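Local coordinates for protein putative alpha-ketoglutarate-dependent taurine dioxygenase (Burkholderia xenovorans, PDB 5HSX) that probably acts as an iron- and 2-oxoglutarate-dependent dioxygenase of the TauD/TfdA family, its metal site here holding a sodium ion, at residues T114-R117 against P118-W122; S232-E235 against S236-L240. All coordinates share one frame; numbering follows the deposited sequence.

Contact 1: T114-R117 against P118-W122; sequences TLQR and PWTGW. With EDO (1,2-ethanediol), chain T.
R117 and W119 run alongside each other in the same direction, the arginine folded over the indole. CB of R117 sits over one face of the W119 six-membered ring, 3.7 Å from its centroid, a CH-pi contact. Beyond CB the arginine chain bends at chi2 and chi3, which carries the guanidinium back to the far end of the indole; there CZ of R117 lies 3.4 Å from CH2 of W119. CH2 stands over the centre of one guanidinium face, but the two planes are 56° apart, so this is no flat stack. With CG of W119 set between the backbone N and the carbonyl carbon (chi1 51°), the indole lies alongside R117. NE of R117 forms a salt bridge with OE2 of E245 of the second subunit, and the indole meets W244 of its own chain.

T120 turns its side chain back to the preceding residues. Its OG1 receives the backbone N-H of R117 in a nearly straight bond (2.9 Å, 171°). The same oxygen lies 3.1 Å from O of L115 and 2.7 Å from O1 of a bound 1,2-ethanediol, whose two hydroxyls both donate to the L115 carbonyl. The methyl CG2 of T120 packs against the Q116 amide, with OE1 of Q116 3.7 Å away. Backbone N of T120 closes on O of R117 at 3.0 Å.

This last bond belongs to a type I beta turn, R117 to T120, which overlaps a type II turn, W119 to W122, leading into strand 122-123 and the metal ligand H123.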
loop_
_atom_site.group_PDB
_atom_site.type_symbol
_atom_site.label_atom_id
_atom_site.label_comp_id
_atom_site.label_asym_id
_atom_site.label_seq_id
_atom_site.Cartn_x
_atom_site.Cartn_y
_atom_site.Cartn_z
ATOM N N THR B 114 -0.090 10.365 17.107
ATOM C CA THR B 114 -1.387 10.120 16.500
ATOM C C THR B 114 -1.885 8.730 16.880
ATOM O O THR B 114 -1.103 7.827 17.191
ATOM C CB THR B 114 -1.304 10.255 14.981
ATOM N N LEU B 115 -3.201 8.570 16.886
ATOM C CA LEU B 115 -3.804 7.262 17.115
ATOM C C LEU B 115 -3.873 6.542 15.772
ATOM O O LEU B 115 -4.625 6.948 14.876
ATOM C CB LEU B 115 -5.178 7.403 17.766
ATOM C CG LEU B 115 -5.627 6.122 18.475
ATOM C CD1 LEU B 115 -6.525 6.416 19.666
ATOM C CD2 LEU B 115 -6.329 5.206 17.498
ATOM N N GLN B 116 -3.103 5.462 15.636
ATOM C CA GLN B 116 -2.877 4.807 14.349
ATOM C C GLN B 116 -3.868 3.673 14.127
ATOM O O GLN B 116 -3.836 2.666 14.849
ATOM C CB GLN B 116 -1.452 4.246 14.287
ATOM C CG GLN B 116 -0.375 5.323 14.328
ATOM C CD GLN B 116 -0.463 6.245 13.119
ATOM O OE1 GLN B 116 -0.671 5.790 11.996
ATOM N NE2 GLN B 116 -0.330 7.548 13.351
ATOM N N ARG B 117 -4.710 3.824 13.108
ATOM C CA ARG B 117 -5.646 2.824 12.614
ATOM C C ARG B 117 -5.415 2.667 11.120
ATOM O O ARG B 117 -4.707 3.472 10.500
ATOM C CB ARG B 117 -7.108 3.241 12.891
ATOM C CG ARG B 117 -7.439 3.571 14.357
ATOM C CD ARG B 117 -7.276 2.386 15.298
ATOM N NE ARG B 117 -7.906 1.153 14.822
ATOM C CZ ARG B 117 -9.171 0.800 15.046
ATOM N NH1 ARG B 117 -9.989 1.594 15.714
ATOM N NH2 ARG B 117 -9.616 -0.359 14.581
ATOM N N PRO B 118 -6.011 1.645 10.496
ATOM C CA PRO B 118 -5.768 1.433 9.052
ATOM C C PRO B 118 -6.157 2.607 8.175
ATOM O O PRO B 118 -5.562 2.803 7.110
ATOM C CB PRO B 118 -6.633 0.207 8.730
ATOM C CG PRO B 118 -6.699 -0.531 10.028
ATOM C CD PRO B 118 -6.784 0.526 11.083
ATOM N N TRP B 119 -7.144 3.391 8.584
ATOM C CA TRP B 119 -7.587 4.534 7.799
ATOM C C TRP B 119 -6.885 5.832 8.172
ATOM O O TRP B 119 -7.212 6.873 7.594
ATOM C CB TRP B 119 -9.099 4.706 7.964
ATOM C CG TRP B 119 -9.536 4.716 9.412
ATOM C CD1 TRP B 119 -9.614 5.797 10.241
ATOM C CD2 TRP B 119 -9.938 3.582 10.194
ATOM N NE1 TRP B 119 -10.038 5.409 11.489
ATOM C CE2 TRP B 119 -10.248 4.057 11.488
ATOM C CE3 TRP B 119 -10.066 2.218 9.925
ATOM C CZ2 TRP B 119 -10.693 3.214 12.511
ATOM C CZ3 TRP B 119 -10.499 1.373 10.946
ATOM C CH2 TRP B 119 -10.817 1.881 12.217
ATOM N N THR B 120 -5.935 5.803 9.106
ATOM C CA THR B 120 -5.279 7.038 9.523
ATOM C C THR B 120 -4.601 7.699 8.332
ATOM O O THR B 120 -3.884 7.042 7.570
ATOM C CB THR B 120 -4.256 6.757 10.626
ATOM O OG1 THR B 120 -4.953 6.370 11.811
ATOM C CG2 THR B 120 -3.401 7.995 10.905
ATOM N N GLY B 121 -4.885 8.993 8.136
ATOM C CA GLY B 121 -4.287 9.764 7.068
ATOM C C GLY B 121 -5.026 9.720 5.746
ATOM O O GLY B 121 -4.792 10.587 4.893
ATOM N N TRP B 122 -5.919 8.754 5.558
ATOM C CA TRP B 122 -6.683 8.645 4.322
ATOM C C TRP B 122 -7.785 9.691 4.275
ATOM O O TRP B 122 -8.540 9.843 5.240
ATOM C CB TRP B 122 -7.299 7.254 4.219
ATOM C CG TRP B 122 -6.324 6.178 3.863
ATOM C CD1 TRP B 122 -5.625 5.353 4.717
ATOM C CD2 TRP B 122 -5.957 5.795 2.535
ATOM N NE1 TRP B 122 -4.849 4.472 3.980
ATOM C CE2 TRP B 122 -5.042 4.728 2.640
ATOM C CE3 TRP B 122 -6.315 6.266 1.260
ATOM C CZ2 TRP B 122 -4.481 4.116 1.514
ATOM C CZ3 TRP B 122 -5.751 5.664 0.145
ATOM C CH2 TRP B 122 -4.841 4.597 0.279
HETATM C C1 EDO T . -7.169 8.413 12.579
HETATM O O1 EDO T . -5.794 8.701 12.850
HETATM C C2 EDO T . -7.659 7.268 13.449
HETATM O O2 EDO T . -7.432 7.566 14.837
#

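Contact 2: S232-E235 against S236-L240; sequences SPRE and SQVLL
S232 caps helix 233-247, and residues 233-240 make its first turns. Successive i to i+4 backbone bonds tie the two segments together, from S236 N to S232 O (2.8 Å), then Q237 N to P233 O, V238 N to R234 O and L239 N to E235 O.

S232 and E235 make a capping box. OG of S232 accepts from N of E235 at 3.1 Å, and OE1 of E235 receives N of S232 at 2.9 Å, met from above the carboxylate plane. Between the two box residues, R234 reaches forward along the helix. Its CG is anti to the backbone N (chi1 178°), and a single bend at chi2 in the otherwise extended chain brings the guanidinium to the Q237 amide and the V238 methyl. NH1 of R234 donates to OE1 of Q237 at 2.8 Å; the oxygen lies near the guanidinium plane, whereas the donor stands above the amide plane, the two flat groups being almost perpendicular. CG2 of V238 sits over the centre of one guanidinium face, 3.3 Å from CZ of R234. S236 turns OG the other way, to N of I228, and L239 also packs on I228.

The capping box supplies acceptors to two backbone N-H groups at the helix start, and the E235 carboxylate should interact favourably with the positive end of the helix dipole. Farther along, the guanidinium uses its edge for the amide oxygen and a face for the valine methyl.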
loop_
_atom_site.group_PDB
_atom_site.type_symbol
_atom_site.label_atom_id
_atom_site.label_comp_id
_atom_site.label_asym_id
_atom_site.label_seq_id
_atom_site.Cartn_x
_atom_site.Cartn_y
_atom_site.Cartn_z
ATOM N N SER B 232 -27.139 6.500 16.410
ATOM C CA SER B 232 -26.538 6.766 17.711
ATOM C C SER B 232 -25.021 6.926 17.580
ATOM O O SER B 232 -24.419 6.504 16.586
ATOM C CB SER B 232 -26.870 5.645 18.695
ATOM O OG SER B 232 -26.027 4.517 18.491
ATOM N N PRO B 233 -24.383 7.554 18.564
ATOM C CA PRO B 233 -22.922 7.695 18.497
ATOM C C PRO B 233 -22.201 6.371 18.312
ATOM O O PRO B 233 -21.236 6.320 17.538
ATOM C CB PRO B 233 -22.584 8.370 19.834
ATOM C CG PRO B 233 -23.846 9.224 20.121
ATOM C CD PRO B 233 -24.968 8.318 19.688
ATOM N N ARG B 234 -22.638 5.300 18.992
ATOM C CA ARG B 234 -21.953 4.012 18.844
ATOM C C ARG B 234 -22.275 3.378 17.496
ATOM O O ARG B 234 -21.398 2.807 16.842
ATOM C CB ARG B 234 -22.335 3.064 19.983
ATOM C CG ARG B 234 -21.680 1.650 19.875
ATOM C CD ARG B 234 -20.139 1.719 19.807
ATOM N NE ARG B 234 -19.573 0.357 19.758
ATOM C CZ ARG B 234 -18.352 0.053 19.350
ATOM N NH1 ARG B 234 -17.508 1.007 18.973
ATOM N NH2 ARG B 234 -17.975 -1.230 19.319
ATOM N N GLU B 235 -23.529 3.481 17.050
ATOM C CA GLU B 235 -23.856 2.990 15.716
ATOM C C GLU B 235 -22.997 3.677 14.660
ATOM O O GLU B 235 -22.461 3.021 13.755
ATOM C CB GLU B 235 -25.344 3.208 15.437
ATOM C CG GLU B 235 -26.254 2.300 16.302
ATOM C CD GLU B 235 -27.698 2.777 16.325
ATOM O OE1 GLU B 235 -27.992 3.805 15.678
ATOM O OE2 GLU B 235 -28.529 2.133 17.006
ATOM N N SER B 236 -22.874 5.006 14.757
ATOM C CA SER B 236 -22.060 5.775 13.822
ATOM C C SER B 236 -20.613 5.303 13.867
ATOM O O SER B 236 -19.992 5.046 12.829
ATOM C CB SER B 236 -22.144 7.269 14.164
ATOM O OG SER B 236 -21.266 8.041 13.360
ATOM N N GLN B 237 -20.069 5.165 15.075
ATOM C CA GLN B 237 -18.672 4.755 15.214
ATOM C C GLN B 237 -18.426 3.393 14.557
ATOM O O GLN B 237 -17.457 3.214 13.804
ATOM C CB GLN B 237 -18.297 4.721 16.694
ATOM C CG GLN B 237 -16.851 4.252 16.981
ATOM C CD GLN B 237 -16.514 4.378 18.446
ATOM O OE1 GLN B 237 -17.166 3.765 19.303
ATOM N NE2 GLN B 237 -15.504 5.197 18.758
ATOM N N VAL B 238 -19.294 2.419 14.842
ATOM C CA VAL B 238 -19.126 1.064 14.318
ATOM C C VAL B 238 -19.218 1.064 12.792
ATOM O O VAL B 238 -18.401 0.443 12.090
ATOM C CB VAL B 238 -20.181 0.136 14.952
ATOM C CG1 VAL B 238 -20.360 -1.129 14.138
ATOM C CG2 VAL B 238 -19.779 -0.201 16.395
ATOM N N LEU B 239 -20.214 1.767 12.258
ATOM C CA LEU B 239 -20.415 1.786 10.813
ATOM C C LEU B 239 -19.284 2.513 10.099
ATOM O O LEU B 239 -18.827 2.066 9.040
ATOM C CB LEU B 239 -21.755 2.449 10.467
ATOM C CG LEU B 239 -22.974 1.609 10.860
ATOM C CD1 LEU B 239 -24.238 2.459 10.745
ATOM C CD2 LEU B 239 -23.048 0.338 9.995
ATOM N N LEU B 240 -18.823 3.643 10.648
ATOM C CA LEU B 240 -17.691 4.324 10.020
ATOM C C LEU B 240 -16.436 3.455 10.025
ATOM O O LEU B 240 -15.741 3.370 9.005
ATOM C CB LEU B 240 -17.418 5.666 10.699
ATOM C CG LEU B 240 -18.494 6.721 10.433
ATOM C CD1 LEU B 240 -18.118 7.997 11.165
ATOM C CD2 LEU B 240 -18.621 6.991 8.941
#

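How the contacts relate
Both contacts are local and lie at the surface, in series along the chain, with centres 17 Å apart and nearest atoms about 6 Å apart without touching. Contact 1 is a loop without regular structure, with the T120 side chain about 13 Å from the sodium ion; contact 2 opens helix 233-247, farther from the centre of the chain. That helix relates them: its later residues W244 and E241 approach W119 and, weakly, R117. Each has an arginine with a neighbour over one guanidinium face, an indole carbon in contact 1 and a methyl in contact 2. R117 is drawn into the subunit interface, whereas no other chain of the assembly touches contact 2.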